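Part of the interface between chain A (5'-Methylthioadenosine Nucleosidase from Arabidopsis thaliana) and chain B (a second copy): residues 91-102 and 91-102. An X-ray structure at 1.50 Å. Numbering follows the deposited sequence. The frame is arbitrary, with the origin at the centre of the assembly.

Chain A (91-102) GTVPASLITFAS
Chain B (91-102) GTVPASLITFAS

Two copies of one helix, residues 92-102 of chains A and B, pack about a near-twofold axis. Their N-to-C directions diverge by 43° (signed crossing angle -43°), and the axes approach to 9.0 Å. Like residues face each other: CA-CA distances are 5.4 Å for Val A93-Val B93, 6.1 Å for Leu A97-Leu B97 and 8.7 Å for Ala A101-Ala B101, so the helices splay toward their C-terminal ends.

Gly A91 and Gly B91 occupy the N-cap positions at phi/psi near 108/168°, where a CB would jam against the preceding carbonyl. Regular helix follows, with phi/psi near -65/-42° and successive i to i+4 hydrogen bonds, beginning with Ser A96 N to Thr A92 O at 2.9 Å and Leu A97 N to Val A93 O at 3.1 Å; the one before them, Ala A95 N to Gly A91 O, is weak at 3.4 Å. Chain B repeats the pattern.

No hydrogen bond crosses the contact. Ser A96 OG and Ser B96 OG lie 3.5 Å apart, but each serine (chi1 p) donates to its own helix, Ser A96 OG to Val A93 O and Ser B96 OG to Val B93 O, both at 2.8 Å. This small, internally satisfied side chain suits the close approach: Val A93 CG1 (chi1 t) reaches Ser B96 CB at 3.7 Å, and Ser A96 CB meets Val B93 CG1 at the same distance.

Apolar packing fills the widening gap. Leu A97 and Leu B97 (chi1 m, chi2 t) leave their backbones sideways, yet their ends turn inward: Leu A97 CD2 lies 3.6 Å from Phe B100 CB, and Phe A100 CB 3.6 Å from Leu B97 CD2. The phenylalanines (chi1 t, chi2 75° in A, 82° in B) point toward the partner, with Phe A100 CD2 4.0 Å from Phe B100 CD2. Their rings span the greater separation to small alanines, Phe A100 CE2 lying 4.1 Å from Ala B101 CB.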

# COMPACT_ATOMS: atom_id res chain seq x y z
N GLY A 91 -1.90 3.37 7.87
CA GLY A 91 -1.44 3.68 6.53
C GLY A 91 -2.02 2.78 5.46
O GLY A 91 -2.58 1.72 5.74
N THR A 92 -1.84 3.20 4.21
CA THR A 92 -2.39 2.46 3.08
C THR A 92 -1.77 1.10 2.80
O THR A 92 -2.47 0.17 2.41
CB THR A 92 -2.30 3.30 1.78
OG1 THR A 92 -0.94 3.63 1.48
CG2 THR A 92 -3.11 4.58 1.92
N VAL A 93 -0.47 0.96 3.00
CA VAL A 93 0.14 -0.33 2.72
C VAL A 93 -0.38 -1.46 3.62
O VAL A 93 -0.84 -2.48 3.12
CB VAL A 93 1.68 -0.23 2.75
CG1 VAL A 93 2.31 -1.61 2.81
CG2 VAL A 93 2.15 0.48 1.48
N PRO A 94 -0.33 -1.29 4.96
CA PRO A 94 -0.84 -2.38 5.79
C PRO A 94 -2.34 -2.64 5.59
O PRO A 94 -2.80 -3.79 5.64
CB PRO A 94 -0.53 -1.91 7.21
CG PRO A 94 0.70 -1.09 7.03
CD PRO A 94 0.39 -0.29 5.77
N ALA A 95 -3.11 -1.58 5.37
CA ALA A 95 -4.54 -1.72 5.15
C ALA A 95 -4.80 -2.53 3.89
O ALA A 95 -5.68 -3.38 3.86
CB ALA A 95 -5.19 -0.35 5.03
N SER A 96 -4.03 -2.26 2.84
CA SER A 96 -4.22 -2.99 1.59
C SER A 96 -3.88 -4.46 1.77
O SER A 96 -4.57 -5.33 1.24
CB SER A 96 -3.37 -2.37 0.47
OG SER A 96 -2.00 -2.69 0.58
N LEU A 97 -2.82 -4.73 2.54
CA LEU A 97 -2.39 -6.11 2.77
C LEU A 97 -3.41 -6.93 3.56
O LEU A 97 -3.74 -8.05 3.18
CB LEU A 97 -1.04 -6.14 3.49
CG LEU A 97 0.15 -5.58 2.71
CD1 LEU A 97 1.33 -5.41 3.64
CD2 LEU A 97 0.49 -6.51 1.56
N ILE A 98 -3.91 -6.38 4.66
CA ILE A 98 -4.88 -7.14 5.45
C ILE A 98 -6.21 -7.28 4.72
O ILE A 98 -6.93 -8.26 4.91
CB ILE A 98 -5.10 -6.53 6.86
CG1 ILE A 98 -5.76 -5.15 6.77
CG2 ILE A 98 -3.77 -6.43 7.58
CD1 ILE A 98 -6.07 -4.54 8.12
N THR A 99 -6.55 -6.30 3.88
CA THR A 99 -7.79 -6.39 3.12
C THR A 99 -7.64 -7.53 2.11
O THR A 99 -8.54 -8.36 1.95
CB THR A 99 -8.09 -5.08 2.37
OG1 THR A 99 -8.25 -4.01 3.31
CG2 THR A 99 -9.37 -5.21 1.55
N PHE A 100 -6.50 -7.57 1.43
CA PHE A 100 -6.22 -8.60 0.44
C PHE A 100 -6.22 -9.99 1.08
O PHE A 100 -6.91 -10.89 0.61
CB PHE A 100 -4.86 -8.34 -0.22
CG PHE A 100 -4.46 -9.41 -1.20
CD1 PHE A 100 -5.04 -9.47 -2.46
CD2 PHE A 100 -3.50 -10.36 -0.85
CE1 PHE A 100 -4.68 -10.47 -3.36
CE2 PHE A 100 -3.13 -11.36 -1.75
CZ PHE A 100 -3.72 -11.42 -3.00
N ALA A 101 -5.45 -10.15 2.15
CA ALA A 101 -5.36 -11.44 2.82
C ALA A 101 -6.69 -11.89 3.42
O ALA A 101 -7.05 -13.07 3.35
CB ALA A 101 -4.28 -11.40 3.90
N SER A 102 -7.43 -10.95 4.01
CA SER A 102 -8.72 -11.25 4.62
C SER A 102 -9.74 -11.71 3.58
O SER A 102 -10.53 -12.62 3.84
CB SER A 102 -9.26 -10.02 5.35
OG SER A 102 -8.39 -9.66 6.40
N GLY B 91 3.32 2.44 -7.84
CA GLY B 91 3.01 2.87 -6.49
C GLY B 91 3.21 1.83 -5.41
O GLY B 91 3.36 0.64 -5.68
N THR B 92 3.16 2.29 -4.16
CA THR B 92 3.40 1.42 -3.02
C THR B 92 2.35 0.36 -2.74
O THR B 92 2.71 -0.75 -2.35
CB THR B 92 3.62 2.25 -1.73
OG1 THR B 92 2.44 3.02 -1.45
CG2 THR B 92 4.83 3.19 -1.90
N VAL B 93 1.07 0.67 -2.92
CA VAL B 93 0.05 -0.32 -2.64
C VAL B 93 0.15 -1.56 -3.55
O VAL B 93 0.25 -2.67 -3.04
CB VAL B 93 -1.36 0.31 -2.67
CG1 VAL B 93 -2.42 -0.77 -2.68
CG2 VAL B 93 -1.54 1.19 -1.42
N PRO B 94 0.16 -1.39 -4.89
CA PRO B 94 0.27 -2.59 -5.72
C PRO B 94 1.59 -3.33 -5.51
O PRO B 94 1.63 -4.57 -5.53
CB PRO B 94 0.16 -2.04 -7.15
CG PRO B 94 -0.68 -0.82 -6.98
CD PRO B 94 -0.11 -0.20 -5.72
N ALA B 95 2.68 -2.59 -5.31
CA ALA B 95 3.98 -3.22 -5.10
C ALA B 95 3.94 -4.07 -3.83
O ALA B 95 4.44 -5.20 -3.82
CB ALA B 95 5.07 -2.16 -4.98
N SER B 96 3.34 -3.54 -2.77
CA SER B 96 3.27 -4.29 -1.52
C SER B 96 2.43 -5.56 -1.69
O SER B 96 2.79 -6.61 -1.17
CB SER B 96 2.71 -3.42 -0.39
OG SER B 96 1.32 -3.18 -0.53
N LEU B 97 1.33 -5.45 -2.42
CA LEU B 97 0.44 -6.59 -2.64
C LEU B 97 1.11 -7.72 -3.40
O LEU B 97 1.03 -8.88 -2.99
CB LEU B 97 -0.81 -6.13 -3.40
CG LEU B 97 -1.78 -5.24 -2.62
CD1 LEU B 97 -2.79 -4.61 -3.56
CD2 LEU B 97 -2.48 -6.06 -1.55
N ILE B 98 1.75 -7.41 -4.52
CA ILE B 98 2.38 -8.46 -5.30
C ILE B 98 3.59 -9.06 -4.60
O ILE B 98 3.92 -10.22 -4.82
CB ILE B 98 2.77 -8.00 -6.73
CG1 ILE B 98 3.83 -6.90 -6.68
CG2 ILE B 98 1.53 -7.53 -7.47
CD1 ILE B 98 4.28 -6.44 -8.08
N THR B 99 4.24 -8.27 -3.75
CA THR B 99 5.39 -8.76 -3.00
C THR B 99 4.86 -9.77 -1.99
O THR B 99 5.40 -10.86 -1.84
CB THR B 99 6.10 -7.61 -2.24
OG1 THR B 99 6.66 -6.69 -3.18
CG2 THR B 99 7.22 -8.15 -1.35
N PHE B 100 3.78 -9.40 -1.30
CA PHE B 100 3.16 -10.27 -0.32
C PHE B 100 2.67 -11.57 -0.94
O PHE B 100 3.01 -12.66 -0.48
CB PHE B 100 1.98 -9.55 0.33
CG PHE B 100 1.21 -10.39 1.31
CD1 PHE B 100 1.66 -10.54 2.62
CD2 PHE B 100 0.04 -11.05 0.93
CE1 PHE B 100 0.97 -11.32 3.53
CE2 PHE B 100 -0.66 -11.83 1.83
CZ PHE B 100 -0.20 -11.97 3.14
N ALA B 101 1.89 -11.44 -2.01
CA ALA B 101 1.32 -12.60 -2.67
C ALA B 101 2.37 -13.53 -3.27
O ALA B 101 2.26 -14.75 -3.15
CB ALA B 101 0.34 -12.15 -3.74
N SER B 102 3.39 -12.96 -3.90
CA SER B 102 4.42 -13.79 -4.51
C SER B 102 5.27 -14.51 -3.47
O SER B 102 5.70 -15.64 -3.70
CB SER B 102 5.30 -12.96 -5.46
OG SER B 102 6.04 -11.97 -4.77